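Local coordinates for protein allantoicase (Saccharomyces cerevisiae, PDB 1O59) that catalyses the hydrolysis of allantoate to (S)-ureidoglycolate and urea, letting yeast use purines as a secondary nitrogen source, at residues P123-E135 against D142-E154. Numbering follows the deposited sequence.
Sequences PFVSIEALYDEGE and DDSRWVEIVEKFE
L130 meets W146 and R145 where the antiparallel ladder of 124-130 and 147-154 gives way to loop. Its CD2 sits 3.8 Å from the centroid of the five-membered ring of W146, 14° off the normal, a CH-pi contact over the face; CD1 lies over one face of the R145 guanidinium. With CG turned between backbone N and carbonyl carbon (chi1 75°), the leucine branches reach both flat groups. At the guanidinium edge, R145 NH1 forms a salt bridge with D132 OD1 at 3.3 Å, from the anti side and somewhat out of the carboxylate plane, the two planes nearly perpendicular. R145 also holds D143 by a two-pronged salt bridge, NE to OD1 and NH2 to OD2, each 2.9 Å and close to straight. D143 OD1 accepts the R145 backbone N as well, closing an Asx turn that positions the arginine. A methionine in place of R145 would probably leave D132 and D143 without their shared counter-charge and the D143 carboxylate freer to turn.

Along the ladder, I127 O takes two donors, V150 N at 3.0 Å and I149 N at 2.8 Å, the signature of a classic bulge. I127 and V150 pack side by side, CB to CB 3.9 Å, on the face carrying V125 and F153, which is turned to strand 186-196. On the face that carries E128 and E148, one water joins their carboxylates (E128 OE2, E148 OE1) to S126 OG, itself hydrogen-bonded to Y182 OH; K180 and K178 pair with E128 and probably ease its proximity to E148. The whole is a bulged antiparallel hairpin at the edge of a five-stranded sheet, within an allantoicase repeat.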
ATOM      1  N   PRO A 123     -17.988  15.358   7.969  1.00 57.63           N
ATOM      2  CA  PRO A 123     -17.762  16.786   7.740  1.00 57.41           C
ATOM      3  C   PRO A 123     -16.327  17.214   7.939  1.00 56.81           C
ATOM      4  O   PRO A 123     -15.858  18.120   7.254  1.00 56.77           O
ATOM      5  CB  PRO A 123     -18.642  17.469   8.801  1.00 57.14           C
ATOM      6  CG  PRO A 123     -19.471  16.411   9.367  1.00 57.76           C
ATOM      7  CD  PRO A 123     -18.759  15.126   9.207  1.00 57.61           C
ATOM      8  N   PHE A 124     -15.661  16.607   8.912  1.00 56.16           N
ATOM      9  CA  PHE A 124     -14.301  16.946   9.243  1.00 55.92           C
ATOM     10  C   PHE A 124     -13.630  15.688   9.759  1.00 56.55           C
ATOM     11  O   PHE A 124     -14.244  14.860  10.423  1.00 56.09           O
ATOM     12  CB  PHE A 124     -14.196  18.009  10.328  1.00 55.58           C
ATOM     13  CG  PHE A 124     -14.756  19.358   9.955  1.00 54.85           C
ATOM     14  CD1 PHE A 124     -16.068  19.681  10.257  1.00 56.48           C
ATOM     15  CD2 PHE A 124     -13.960  20.317   9.361  1.00 54.01           C
ATOM     16  CE1 PHE A 124     -16.599  20.938   9.948  1.00 55.28           C
ATOM     17  CE2 PHE A 124     -14.469  21.557   9.035  1.00 54.63           C
ATOM     18  CZ  PHE A 124     -15.787  21.879   9.330  1.00 55.59           C
ATOM     19  N   VAL A 125     -12.342  15.583   9.460  1.00 57.20           N
ATOM     20  CA  VAL A 125     -11.529  14.465   9.854  1.00 57.51           C
ATOM     21  C   VAL A 125     -10.247  15.036  10.463  1.00 57.70           C
ATOM     22  O   VAL A 125      -9.763  16.105  10.055  1.00 57.49           O
ATOM     23  CB  VAL A 125     -11.235  13.583   8.610  1.00 57.95           C
ATOM     24  CG1 VAL A 125      -9.986  12.796   8.763  1.00 59.60           C
ATOM     25  CG2 VAL A 125     -12.419  12.614   8.299  1.00 57.98           C
ATOM     26  N   SER A 126      -9.732  14.354  11.479  1.00 57.87           N
ATOM     27  CA  SER A 126      -8.343  14.539  11.893  1.00 57.99           C
ATOM     28  C   SER A 126      -7.722  13.137  12.097  1.00 58.16           C
ATOM     29  O   SER A 126      -8.437  12.125  12.201  1.00 56.68           O
ATOM     30  CB  SER A 126      -8.203  15.479  13.117  1.00 57.84           C
ATOM     31  OG  SER A 126      -8.630  14.905  14.343  1.00 56.81           O
ATOM     32  N   ILE A 127      -6.385  13.102  12.083  1.00 58.62           N
ATOM     33  CA  ILE A 127      -5.640  11.877  12.293  1.00 58.72           C
ATOM     34  C   ILE A 127      -4.561  12.039  13.351  1.00 58.50           C
ATOM     35  O   ILE A 127      -3.808  13.019  13.372  1.00 58.01           O
ATOM     36  CB  ILE A 127      -5.028  11.385  10.980  1.00 59.08           C
ATOM     37  CG1 ILE A 127      -6.088  11.370   9.862  1.00 59.53           C
ATOM     38  CG2 ILE A 127      -4.463   9.960  11.156  1.00 60.52           C
ATOM     39  CD1 ILE A 127      -5.502  11.203   8.450  1.00 59.69           C
ATOM     40  N   GLU A 128      -4.524  11.046  14.241  1.00 59.34           N
ATOM     41  CA  GLU A 128      -3.504  10.909  15.286  1.00 59.00           C
ATOM     42  C   GLU A 128      -2.810   9.576  15.117  1.00 58.40           C
ATOM     43  O   GLU A 128      -3.307   8.678  14.406  1.00 57.43           O
ATOM     44  CB  GLU A 128      -4.142  10.967  16.654  1.00 58.96           C
ATOM     45  CG  GLU A 128      -5.092  12.149  16.836  1.00 60.42           C
ATOM     46  CD  GLU A 128      -5.588  12.330  18.268  1.00 60.80           C
ATOM     47  OE1 GLU A 128      -5.467  11.406  19.087  1.00 64.06           O
ATOM     48  OE2 GLU A 128      -6.135  13.411  18.576  1.00 65.09           O
ATOM     49  N   ALA A 129      -1.639   9.460  15.740  1.00 58.33           N
ATOM     50  CA  ALA A 129      -0.860   8.224  15.684  1.00 58.08           C
ATOM     51  C   ALA A 129      -0.172   7.950  16.998  1.00 57.99           C
ATOM     52  O   ALA A 129       0.018   8.835  17.812  1.00 56.41           O
ATOM     53  CB  ALA A 129       0.161   8.278  14.556  1.00 58.46           C
ATOM     54  N   LEU A 130       0.171   6.692  17.211  1.00 58.95           N
ATOM     55  CA  LEU A 130       1.073   6.347  18.299  1.00 59.73           C
ATOM     56  C   LEU A 130       2.061   5.216  17.984  1.00 60.32           C
ATOM     57  O   LEU A 130       1.919   4.455  17.019  1.00 60.27           O
ATOM     58  CB  LEU A 130       0.291   6.080  19.602  1.00 60.05           C
ATOM     59  CG  LEU A 130      -0.535   4.822  19.933  1.00 59.89           C
ATOM     60  CD1 LEU A 130       0.298   3.510  20.025  1.00 60.22           C
ATOM     61  CD2 LEU A 130      -1.245   5.083  21.269  1.00 59.29           C
ATOM     62  N   TYR A 131       3.063   5.143  18.840  1.00 61.03           N
ATOM     63  CA  TYR A 131       4.104   4.157  18.770  1.00 62.42           C
ATOM     64  C   TYR A 131       3.983   3.201  19.958  1.00 64.03           C
ATOM     65  O   TYR A 131       4.178   3.598  21.109  1.00 63.87           O
ATOM     66  CB  TYR A 131       5.474   4.827  18.811  1.00 61.74           C
ATOM     67  CG  TYR A 131       6.561   3.828  18.643  1.00 60.91           C
ATOM     68  CD1 TYR A 131       6.813   3.291  17.398  1.00 61.38           C
ATOM     69  CD2 TYR A 131       7.318   3.386  19.722  1.00 61.15           C
ATOM     70  CE1 TYR A 131       7.789   2.347  17.211  1.00 61.27           C
ATOM     71  CE2 TYR A 131       8.315   2.438  19.543  1.00 61.34           C
ATOM     72  CZ  TYR A 131       8.535   1.921  18.274  1.00 61.07           C
ATOM     73  OH  TYR A 131       9.506   0.993  18.017  1.00 61.78           O
ATOM     74  N   ASP A 132       3.675   1.941  19.657  1.00 66.41           N
ATOM     75  CA  ASP A 132       3.553   0.901  20.667  1.00 68.24           C
ATOM     76  C   ASP A 132       4.498  -0.260  20.375  1.00 70.24           C
ATOM     77  O   ASP A 132       4.667  -0.674  19.237  1.00 70.33           O
ATOM     78  CB  ASP A 132       2.116   0.434  20.733  1.00 68.35           C
ATOM     79  CG  ASP A 132       1.927  -0.734  21.641  1.00 67.87           C
ATOM     80  OD1 ASP A 132       2.370  -0.671  22.806  1.00 64.65           O
ATOM     81  OD2 ASP A 132       1.330  -1.766  21.256  1.00 69.89           O
ATOM     82  N   GLU A 133       5.130  -0.762  21.425  1.00 72.99           N
ATOM     83  CA  GLU A 133       6.137  -1.814  21.316  1.00 75.16           C
ATOM     84  C   GLU A 133       5.519  -3.203  21.517  1.00 75.86           C
ATOM     85  O   GLU A 133       5.326  -3.931  20.546  1.00 76.36           O
ATOM     86  CB  GLU A 133       7.243  -1.547  22.331  1.00 75.58           C
ATOM     87  CG  GLU A 133       8.093  -0.314  22.024  1.00 76.92           C
ATOM     88  CD  GLU A 133       9.564  -0.666  21.833  1.00 79.27           C
ATOM     89  OE1 GLU A 133       9.953  -1.117  20.725  1.00 78.93           O
ATOM     90  OE2 GLU A 133      10.330  -0.497  22.815  1.00 79.71           O
ATOM     91  N   GLY A 134       5.182  -3.567  22.757  1.00 76.85           N
ATOM     92  CA  GLY A 134       4.624  -4.902  23.033  1.00 77.30           C
ATOM     93  C   GLY A 134       3.206  -5.007  22.504  1.00 78.42           C
ATOM     94  O   GLY A 134       2.377  -4.128  22.814  1.00 79.12           O
ATOM     95  N   GLU A 135       2.899  -6.040  21.702  1.00 78.73           N
ATOM     96  CA  GLU A 135       1.475  -6.389  21.481  1.00 78.72           C
ATOM     97  C   GLU A 135       0.945  -6.894  22.864  1.00 78.04           C
ATOM     98  O   GLU A 135       0.752  -8.103  23.131  1.00 78.31           O
ATOM     99  CB  GLU A 135       1.248  -7.348  20.278  1.00 79.04           C
ATOM    100  CG  GLU A 135      -0.221  -7.764  19.982  1.00 80.05           C
ATOM    101  CD  GLU A 135      -1.250  -6.613  19.750  1.00 83.95           C
ATOM    102  OE1 GLU A 135      -0.877  -5.422  19.554  1.00 85.58           O
ATOM    103  OE2 GLU A 135      -2.481  -6.905  19.744  1.00 83.45           O
ATOM    104  N   ASP A 142      -8.128   6.705  24.548  1.00 56.35           N
ATOM    105  CA  ASP A 142      -7.634   7.802  25.388  1.00 56.69           C
ATOM    106  C   ASP A 142      -6.211   7.586  25.916  1.00 55.90           C
ATOM    107  O   ASP A 142      -5.822   8.147  26.918  1.00 55.54           O
ATOM    108  CB  ASP A 142      -8.607   8.092  26.533  1.00 57.19           C
ATOM    109  CG  ASP A 142      -8.609   7.006  27.600  1.00 59.78           C
ATOM    110  OD1 ASP A 142      -8.080   5.900  27.328  1.00 61.09           O
ATOM    111  OD2 ASP A 142      -9.126   7.181  28.740  1.00 62.44           O
ATOM    112  N   ASP A 143      -5.439   6.797  25.185  1.00 56.15           N
ATOM    113  CA  ASP A 143      -4.036   6.471  25.498  1.00 55.77           C
ATOM    114  C   ASP A 143      -3.199   7.746  25.395  1.00 55.51           C
ATOM    115  O   ASP A 143      -3.328   8.524  24.444  1.00 55.72           O
ATOM    116  CB  ASP A 143      -3.592   5.427  24.470  1.00 55.76           C
ATOM    117  CG  ASP A 143      -2.247   4.836  24.736  1.00 55.68           C
ATOM    118  OD1 ASP A 143      -1.229   5.552  24.801  1.00 53.92           O
ATOM    119  OD2 ASP A 143      -2.116   3.604  24.795  1.00 59.10           O
ATOM    120  N   SER A 144      -2.340   7.968  26.369  1.00 55.00           N
ATOM    121  CA  SER A 144      -1.623   9.208  26.418  1.00 54.93           C
ATOM    122  C   SER A 144      -0.642   9.370  25.286  1.00 54.86           C
ATOM    123  O   SER A 144      -0.131  10.457  25.063  1.00 54.25           O
ATOM    124  CB  SER A 144      -0.902   9.328  27.744  1.00 55.49           C
ATOM    125  OG  SER A 144      -0.079   8.201  27.985  1.00 56.82           O
ATOM    126  N   ARG A 145      -0.376   8.296  24.554  1.00 55.44           N
ATOM    127  CA  ARG A 145       0.646   8.338  23.509  1.00 55.85           C
ATOM    128  C   ARG A 145       0.124   8.799  22.169  1.00 55.65           C
ATOM    129  O   ARG A 145       0.909   8.953  21.235  1.00 56.13           O
ATOM    130  CB  ARG A 145       1.311   6.977  23.356  1.00 55.95           C
ATOM    131  CG  ARG A 145       2.079   6.554  24.595  1.00 57.27           C
ATOM    132  CD  ARG A 145       2.505   5.099  24.616  1.00 57.48           C
ATOM    133  NE  ARG A 145       1.348   4.212  24.524  1.00 59.17           N
ATOM    134  CZ  ARG A 145       1.420   2.933  24.231  1.00 58.54           C
ATOM    135  NH1 ARG A 145       2.591   2.358  24.007  1.00 59.32           N
ATOM    136  NH2 ARG A 145       0.311   2.220  24.152  1.00 59.21           N
ATOM    137  N   TRP A 146      -1.187   9.011  22.060  1.00 55.21           N
ATOM    138  CA  TRP A 146      -1.751   9.583  20.836  1.00 54.89           C
ATOM    139  C   TRP A 146      -1.227  10.998  20.534  1.00 55.02           C
ATOM    140  O   TRP A 146      -1.268  11.900  21.373  1.00 54.56           O
ATOM    141  CB  TRP A 146      -3.279   9.591  20.871  1.00 54.02           C
ATOM    142  CG  TRP A 146      -3.888   8.243  20.747  1.00 53.66           C
ATOM    143  CD1 TRP A 146      -4.636   7.575  21.693  1.00 52.90           C
ATOM    144  CD2 TRP A 146      -3.805   7.368  19.617  1.00 53.56           C
ATOM    145  NE1 TRP A 146      -5.030   6.354  21.200  1.00 53.04           N
ATOM    146  CE2 TRP A 146      -4.536   6.200  19.932  1.00 53.13           C
ATOM    147  CE3 TRP A 146      -3.189   7.452  18.364  1.00 52.63           C
ATOM    148  CZ2 TRP A 146      -4.655   5.128  19.039  1.00 53.61           C
ATOM    149  CZ3 TRP A 146      -3.318   6.394  17.482  1.00 53.15           C
ATOM    150  CH2 TRP A 146      -4.040   5.246  17.823  1.00 53.23           C
ATOM    151  N   VAL A 147      -0.774  11.161  19.299  1.00 55.60           N
ATOM    152  CA  VAL A 147      -0.185  12.386  18.808  1.00 56.51           C
ATOM    153  C   VAL A 147      -0.863  12.743  17.507  1.00 56.57           C
ATOM    154  O   VAL A 147      -0.860  11.954  16.584  1.00 56.46           O
ATOM    155  CB  VAL A 147       1.324  12.182  18.514  1.00 56.53           C
ATOM    156  CG1 VAL A 147       1.924  13.387  17.829  1.00 57.25           C
ATOM    157  CG2 VAL A 147       2.079  11.939  19.799  1.00 58.35           C
ATOM    158  N   GLU A 148      -1.412  13.945  17.424  1.00 57.24           N
ATOM    159  CA  GLU A 148      -1.998  14.422  16.168  1.00 57.83           C
ATOM    160  C   GLU A 148      -0.956  14.632  15.055  1.00 57.99           C
ATOM    161  O   GLU A 148       0.058  15.297  15.221  1.00 57.97           O
ATOM    162  CB  GLU A 148      -2.762  15.723  16.391  1.00 57.62           C
ATOM    163  CG  GLU A 148      -3.528  16.159  15.164  1.00 58.50           C
ATOM    164  CD  GLU A 148      -4.136  17.531  15.330  1.00 58.07           C
ATOM    165  OE1 GLU A 148      -5.333  17.582  15.640  1.00 57.31           O
ATOM    166  OE2 GLU A 148      -3.422  18.543  15.126  1.00 58.53           O
ATOM    167  N   ILE A 149      -1.236  14.064  13.902  1.00 58.91           N
ATOM    168  CA  ILE A 149      -0.322  14.173  12.771  1.00 59.15           C
ATOM    169  C   ILE A 149      -0.993  14.790  11.536  1.00 59.21           C
ATOM    170  O   ILE A 149      -0.302  15.320  10.653  1.00 59.24           O
ATOM    171  CB  ILE A 149       0.294  12.801  12.444  1.00 59.31           C
ATOM    172  CG1 ILE A 149      -0.777  11.769  12.184  1.00 59.09           C
ATOM    173  CG2 ILE A 149       1.198  12.339  13.576  1.00 59.95           C
ATOM    174  CD1 ILE A 149      -0.241  10.584  11.485  1.00 61.07           C
ATOM    175  N   VAL A 150      -2.327  14.752  11.495  1.00 59.06           N
ATOM    176  CA  VAL A 150      -3.070  15.510  10.512  1.00 59.10           C
ATOM    177  C   VAL A 150      -4.185  16.256  11.189  1.00 59.59           C
ATOM    178  O   VAL A 150      -5.125  15.652  11.708  1.00 60.08           O
ATOM    179  CB  VAL A 150      -3.619  14.611   9.420  1.00 59.34           C
ATOM    180  CG1 VAL A 150      -4.409  15.431   8.404  1.00 58.63           C
ATOM    181  CG2 VAL A 150      -2.459  13.817   8.754  1.00 59.46           C
ATOM    182  N   GLU A 151      -4.050  17.579  11.184  1.00 60.28           N
ATOM    183  CA  GLU A 151      -5.019  18.497  11.754  1.00 61.20           C
ATOM    184  C   GLU A 151      -6.377  18.382  11.074  1.00 59.93           C
ATOM    185  O   GLU A 151      -6.486  17.933   9.937  1.00 59.58           O
ATOM    186  CB  GLU A 151      -4.522  19.945  11.630  1.00 61.18           C
ATOM    187  CG  GLU A 151      -4.659  20.499  10.204  1.00 64.28           C
ATOM    188  CD  GLU A 151      -3.599  21.539   9.820  1.00 65.40           C
ATOM    189  OE1 GLU A 151      -3.805  22.791  10.051  1.00 68.07           O
ATOM    190  OE2 GLU A 151      -2.553  21.074   9.257  1.00 71.97           O
ATOM    191  N   LYS A 152      -7.394  18.839  11.795  1.00 59.23           N
ATOM    192  CA  LYS A 152      -8.789  18.760  11.388  1.00 58.83           C
ATOM    193  C   LYS A 152      -8.990  19.452  10.043  1.00 58.33           C
ATOM    194  O   LYS A 152      -8.586  20.591   9.855  1.00 57.83           O
ATOM    195  CB  LYS A 152      -9.662  19.405  12.477  1.00 58.46           C
ATOM    196  CG  LYS A 152     -11.140  19.149  12.345  1.00 59.22           C
ATOM    197  CD  LYS A 152     -11.972  20.192  13.116  1.00 59.36           C
ATOM    198  CE  LYS A 152     -12.841  19.591  14.231  1.00 59.90           C
ATOM    199  NZ  LYS A 152     -13.822  20.612  14.799  1.00 59.18           N
ATOM    200  N   PHE A 153      -9.593  18.751   9.101  1.00 58.37           N
ATOM    201  CA  PHE A 153      -9.916  19.350   7.824  1.00 58.35           C
ATOM    202  C   PHE A 153     -11.270  18.908   7.331  1.00 58.60           C
ATOM    203  O   PHE A 153     -11.735  17.817   7.616  1.00 57.33           O
ATOM    204  CB  PHE A 153      -8.835  19.046   6.773  1.00 58.28           C
ATOM    205  CG  PHE A 153      -8.712  17.569   6.393  1.00 58.74           C
ATOM    206  CD1 PHE A 153      -9.532  17.008   5.416  1.00 58.11           C
ATOM    207  CD2 PHE A 153      -7.735  16.759   6.987  1.00 58.29           C
ATOM    208  CE1 PHE A 153      -9.396  15.671   5.072  1.00 59.23           C
ATOM    209  CE2 PHE A 153      -7.576  15.444   6.643  1.00 57.33           C
ATOM    210  CZ  PHE A 153      -8.410  14.887   5.682  1.00 59.68           C
ATOM    211  N   GLU A 154     -11.866  19.790   6.553  1.00 59.78           N
ATOM    212  CA  GLU A 154     -13.191  19.611   5.989  1.00 61.03           C
ATOM    213  C   GLU A 154     -13.176  18.614   4.836  1.00 60.95           C
ATOM    214  O   GLU A 154     -12.271  18.616   4.014  1.00 60.98           O
ATOM    215  CB  GLU A 154     -13.700  20.964   5.493  1.00 60.46           C
ATOM    216  CG  GLU A 154     -15.182  21.008   5.193  1.00 61.73           C
ATOM    217  CD  GLU A 154     -15.694  22.434   4.957  1.00 63.46           C
ATOM    218  OE1 GLU A 154     -14.853  23.368   4.755  1.00 66.49           O
ATOM    219  OE2 GLU A 154     -16.942  22.638   4.995  1.00 66.49           O
TER
HETATM  220  O   HOH W   1     -17.897  19.873   5.933  1.00 53.45           O
HETATM  221  O   HOH W   2      -6.500  14.976  16.278  1.00 46.42           O
HETATM  222  O   HOH W   3       3.674   7.609  20.776  1.00 45.48           O